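Side-chain contacts in hypothetical protein VC0802 (Vibrio cholerae, PDB 1ZVP), which is of unknown function but carries two ACT-type domains and may be a transport protein: residues 91-94 and 95-99; 114-117 and 118-121. All coordinates share one frame; numbering follows the deposited sequence.

Contact 1 (91-94 and 95-99); sequences FATK and LAEHG
Phe91 O, Ala92 O and Thr93 O accept i to i+4 hydrogen bonds from the amides of Leu95, Ala96 and Glu97 near the C-terminal end of helix 87-96, where a type I turn from Ala96 to Gly99 follows. Lys94 O would be next in line, but a side chain answers it: His98 ND1 donates to Lys94 O at 3.1 Å, almost straight (170° at the hydrogen). The oxygen lies at the ring edge, 1° out of the imidazole plane, and the nitrogen approaches it almost head-on. With chi1 at -66°, CG of His98 stands beside its own backbone N, which turns the ring back toward the helix. One residue earlier, the Glu97 side chain slants across that of Thr93: Glu97 CG sits 3.4 Å from Thr93 O, and Glu97 OE2 comes to 3.7 Å from the methyl Thr93 CG2. Thr93 OG1 bonds instead to Ala89 O, while Lys94 NZ reaches Glu129 O. On the inner side, Leu95 CD2 rests 3.6 Å from Phe91 O; Leu95 and Phe91 both pack on Ile113 and on Leu127 of helix 120-127. Gly99 is the C-prime residue of a Schellman motif: its N donates to Ala96 O, and its positive phi lets the chain turn away from the helix. With ND1 as donor, that nitrogen carries a proton, and the bond probably restrains the ring's rotation while answering a carbonyl near the helix C-terminus.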
loop_
_atom_site.group_PDB
_atom_site.type_symbol
_atom_site.label_atom_id
_atom_site.label_comp_id
_atom_site.label_asym_id
_atom_site.label_seq_id
_atom_site.Cartn_x
_atom_site.Cartn_y
_atom_site.Cartn_z
ATOM N N PHE D 91 -2.707 -1.766 11.810
ATOM C CA PHE D 91 -1.364 -1.189 11.724
ATOM C C PHE D 91 -1.329 0.307 11.430
ATOM O O PHE D 91 -0.522 1.028 12.024
ATOM C CB PHE D 91 -0.372 -2.015 10.872
ATOM C CG PHE D 91 -0.597 -1.977 9.389
ATOM C CD1 PHE D 91 -1.064 -3.101 8.724
ATOM C CD2 PHE D 91 -0.268 -0.858 8.636
ATOM C CE1 PHE D 91 -1.243 -3.091 7.337
ATOM C CE2 PHE D 91 -0.449 -0.839 7.264
ATOM C CZ PHE D 91 -0.928 -1.960 6.612
ATOM N N ALA D 92 -2.221 0.767 10.546
ATOM C CA ALA D 92 -2.371 2.180 10.241
ATOM C C ALA D 92 -2.762 2.995 11.472
ATOM O O ALA D 92 -2.251 4.106 11.669
ATOM C CB ALA D 92 -3.371 2.378 9.118
ATOM N N THR D 93 -3.663 2.447 12.291
ATOM C CA THR D 93 -4.066 3.061 13.563
ATOM C C THR D 93 -2.934 3.138 14.588
ATOM O O THR D 93 -2.784 4.169 15.252
ATOM C CB THR D 93 -5.272 2.331 14.201
ATOM O OG1 THR D 93 -6.386 2.427 13.328
ATOM C CG2 THR D 93 -5.664 2.952 15.534
ATOM N N LYS D 94 -2.165 2.055 14.735
ATOM C CA LYS D 94 -1.047 2.025 15.673
ATOM C C LYS D 94 -0.015 3.103 15.346
ATOM O O LYS D 94 0.549 3.730 16.249
ATOM C CB LYS D 94 -0.351 0.676 15.633
ATOM C CG LYS D 94 -1.110 -0.449 16.242
ATOM C CD LYS D 94 -0.422 -1.743 15.872
ATOM C CE LYS D 94 -0.870 -2.857 16.755
ATOM N NZ LYS D 94 -0.165 -2.855 18.058
ATOM N N LEU D 95 0.240 3.284 14.052
ATOM C CA LEU D 95 1.147 4.310 13.559
ATOM C C LEU D 95 0.593 5.729 13.750
ATOM O O LEU D 95 1.316 6.609 14.204
ATOM C CB LEU D 95 1.466 4.055 12.083
ATOM C CG LEU D 95 2.765 3.445 11.561
ATOM C CD1 LEU D 95 3.634 2.871 12.644
ATOM C CD2 LEU D 95 2.450 2.401 10.520
ATOM N N ALA D 96 -0.676 5.948 13.398
ATOM C CA ALA D 96 -1.310 7.254 13.547
ATOM C C ALA D 96 -1.358 7.720 14.996
ATOM O O ALA D 96 -1.202 8.903 15.269
ATOM C CB ALA D 96 -2.710 7.251 12.938
ATOM N N GLU D 97 -1.566 6.790 15.924
ATOM C CA GLU D 97 -1.570 7.102 17.349
ATOM C C GLU D 97 -0.273 7.721 17.849
ATOM O O GLU D 97 -0.254 8.363 18.901
ATOM C CB GLU D 97 -1.839 5.848 18.171
ATOM C CG GLU D 97 -3.289 5.517 18.327
ATOM C CD GLU D 97 -3.492 4.280 19.174
ATOM O OE1 GLU D 97 -3.525 4.402 20.422
ATOM O OE2 GLU D 97 -3.626 3.182 18.584
ATOM N N HIS D 98 0.814 7.496 17.118
ATOM C CA HIS D 98 2.111 8.079 17.458
ATOM C C HIS D 98 2.563 9.181 16.504
ATOM O O HIS D 98 3.717 9.612 16.547
ATOM C CB HIS D 98 3.158 6.985 17.580
ATOM C CG HIS D 98 2.901 6.071 18.727
ATOM N ND1 HIS D 98 2.096 4.959 18.623
ATOM C CD2 HIS D 98 3.293 6.135 20.018
ATOM C CE1 HIS D 98 2.029 4.357 19.795
ATOM N NE2 HIS D 98 2.747 5.050 20.658
ATOM N N GLY D 99 1.637 9.643 15.668
ATOM C CA GLY D 99 1.881 10.736 14.750
ATOM C C GLY D 99 2.787 10.371 13.601
ATOM O O GLY D 99 3.532 11.217 13.113
#

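Contact 2 (114-117 and 118-121)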
loop_
_atom_site.group_PDB
_atom_site.type_symbol
_atom_site.label_atom_id
_atom_site.label_comp_id
_atom_site.label_asym_id
_atom_site.label_seq_id
_atom_site.Cartn_x
_atom_site.Cartn_y
_atom_site.Cartn_z
ATOM N N PHE D 114 6.532 2.060 4.412
ATOM C CA PHE D 114 7.590 3.069 4.326
ATOM C C PHE D 114 7.248 4.235 5.241
ATOM O O PHE D 114 6.253 4.922 5.044
ATOM C CB PHE D 114 7.804 3.531 2.879
ATOM C CG PHE D 114 8.308 2.450 1.974
ATOM C CD1 PHE D 114 9.675 2.309 1.735
ATOM C CD2 PHE D 114 7.418 1.551 1.375
ATOM C CE1 PHE D 114 10.159 1.286 0.916
ATOM C CE2 PHE D 114 7.883 0.530 0.537
ATOM C CZ PHE D 114 9.261 0.396 0.302
ATOM N N VAL D 115 8.059 4.424 6.269
ATOM C CA VAL D 115 7.926 5.571 7.157
ATOM C C VAL D 115 9.150 6.475 6.985
ATOM O O VAL D 115 10.190 6.026 6.510
ATOM C CB VAL D 115 7.762 5.152 8.654
ATOM C CG1 VAL D 115 6.559 4.220 8.825
ATOM C CG2 VAL D 115 9.037 4.514 9.196
ATOM N N GLN D 116 9.019 7.748 7.351
ATOM C CA GLN D 116 10.149 8.667 7.379
ATOM C C GLN D 116 11.279 8.038 8.143
ATOM O O GLN D 116 11.054 7.433 9.191
ATOM C CB GLN D 116 9.762 9.966 8.061
ATOM C CG GLN D 116 8.866 10.851 7.236
ATOM C CD GLN D 116 8.307 12.005 8.048
ATOM O OE1 GLN D 116 7.445 12.746 7.577
ATOM N NE2 GLN D 116 8.793 12.162 9.276
ATOM N N LYS D 117 12.491 8.188 7.622
ATOM C CA LYS D 117 13.665 7.544 8.186
ATOM C C LYS D 117 13.869 7.881 9.666
ATOM O O LYS D 117 14.226 7.002 10.465
ATOM C CB LYS D 117 14.911 7.895 7.371
ATOM C CG LYS D 117 16.107 7.046 7.751
ATOM C CD LYS D 117 17.410 7.649 7.307
ATOM C CE LYS D 117 18.558 6.825 7.852
ATOM N NZ LYS D 117 19.845 7.261 7.262
ATOM N N GLU D 118 13.630 9.148 10.023
ATOM C CA GLU D 118 13.812 9.626 11.405
ATOM C C GLU D 118 12.847 8.982 12.396
ATOM O O GLU D 118 13.129 8.914 13.588
ATOM C CB GLU D 118 13.726 11.159 11.488
ATOM C CG GLU D 118 15.080 11.871 11.238
ATOM C CD GLU D 118 15.375 13.042 12.218
ATOM O OE1 GLU D 118 14.904 14.191 11.969
ATOM O OE2 GLU D 118 16.101 12.807 13.224
ATOM N N LYS D 119 11.726 8.490 11.884
ATOM C CA LYS D 119 10.681 7.900 12.699
ATOM C C LYS D 119 10.685 6.370 12.694
ATOM O O LYS D 119 9.745 5.747 13.176
ATOM C CB LYS D 119 9.326 8.459 12.266
ATOM C CG LYS D 119 9.068 9.836 12.838
ATOM C CD LYS D 119 7.906 10.498 12.160
ATOM C CE LYS D 119 7.554 11.804 12.855
ATOM N NZ LYS D 119 6.493 12.533 12.102
ATOM N N ALA D 120 11.758 5.777 12.178
ATOM C CA ALA D 120 11.869 4.322 12.024
ATOM C C ALA D 120 11.838 3.525 13.337
ATOM O O ALA D 120 11.155 2.497 13.430
ATOM C CB ALA D 120 13.105 3.972 11.218
ATOM N N GLN D 121 12.571 3.978 14.348
ATOM C CA GLN D 121 12.542 3.282 15.629
ATOM C C GLN D 121 11.194 3.449 16.341
ATOM O O GLN D 121 10.708 2.500 16.953
ATOM C CB GLN D 121 13.718 3.681 16.524
ATOM C CG GLN D 121 15.081 3.269 15.977
ATOM C CD GLN D 121 15.225 1.772 15.803
ATOM O OE1 GLN D 121 14.800 0.997 16.659
ATOM N NE2 GLN D 121 15.833 1.353 14.696
#
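Gln116 and Lys119 meet at the turn that joins strand 111-116 to helix 120-127, the strand-to-helix connection of the second ACT-type domain. Its compact part is the backbone. Lys119 N donates to Gln116 O at 3.0 Å and Ala120 N to Lys117 O at 3.2 Å; both donors stand well above the carbonyl planes, by 53° and 65°, as the chain coils sharply into the helix with Lys119 at the N-cap position. Beneath this turn Val115 and Ala120 are buried. The methyl Val115 CG2 is placed between its own backbone N and carbonyl carbon (chi1 -57° puts CG1 beside N) and lies 4.0 Å from Ala120 CA, while Ala120 CB presses to 3.3 Å from Lys117 O. Val115 also packs on Ile100, and Ala120 on Ser72 of the adjoining strand. The outer side is looser and faces solvent: Gln116, Lys117 and Glu118 are exposed there. Lys117, fully extended, leaves the turn to form a salt bridge with Asp23. Gln116 and Lys119 lie next to each other as two straight chains heading in one direction, with the amide of the first against the methylenes of the second. Lys119 NZ has a partner outside the turn. The closest approach of these two side chains is amide nitrogen to methylene, Gln116 NE2 to Lys119 CD, at 3.4 Å.

Both contacts belong to the second ACT-type domain and follow one another along the chain: 91-99 ends helix 87-96, strands 103-106 and 111-116 come next, and 114-121 opens helix 120-127. Their centres lie about 13 Å apart. The two helices pack together, with Leu95 reaching Ala123, and strand 111-116 underlies helix 87-96 and leads directly into contact 2. Contact 1 thus closes one helix while contact 2 starts its neighbour, and a weak hydrogen bond from Lys119 NZ to Gly99 O joins them. The second subunit is touched by Thr93 of contact 1, on its Ala89, and by Phe114, on the strand that leads into contact 2, on its Phe45, so the same domain contributes to the dimer.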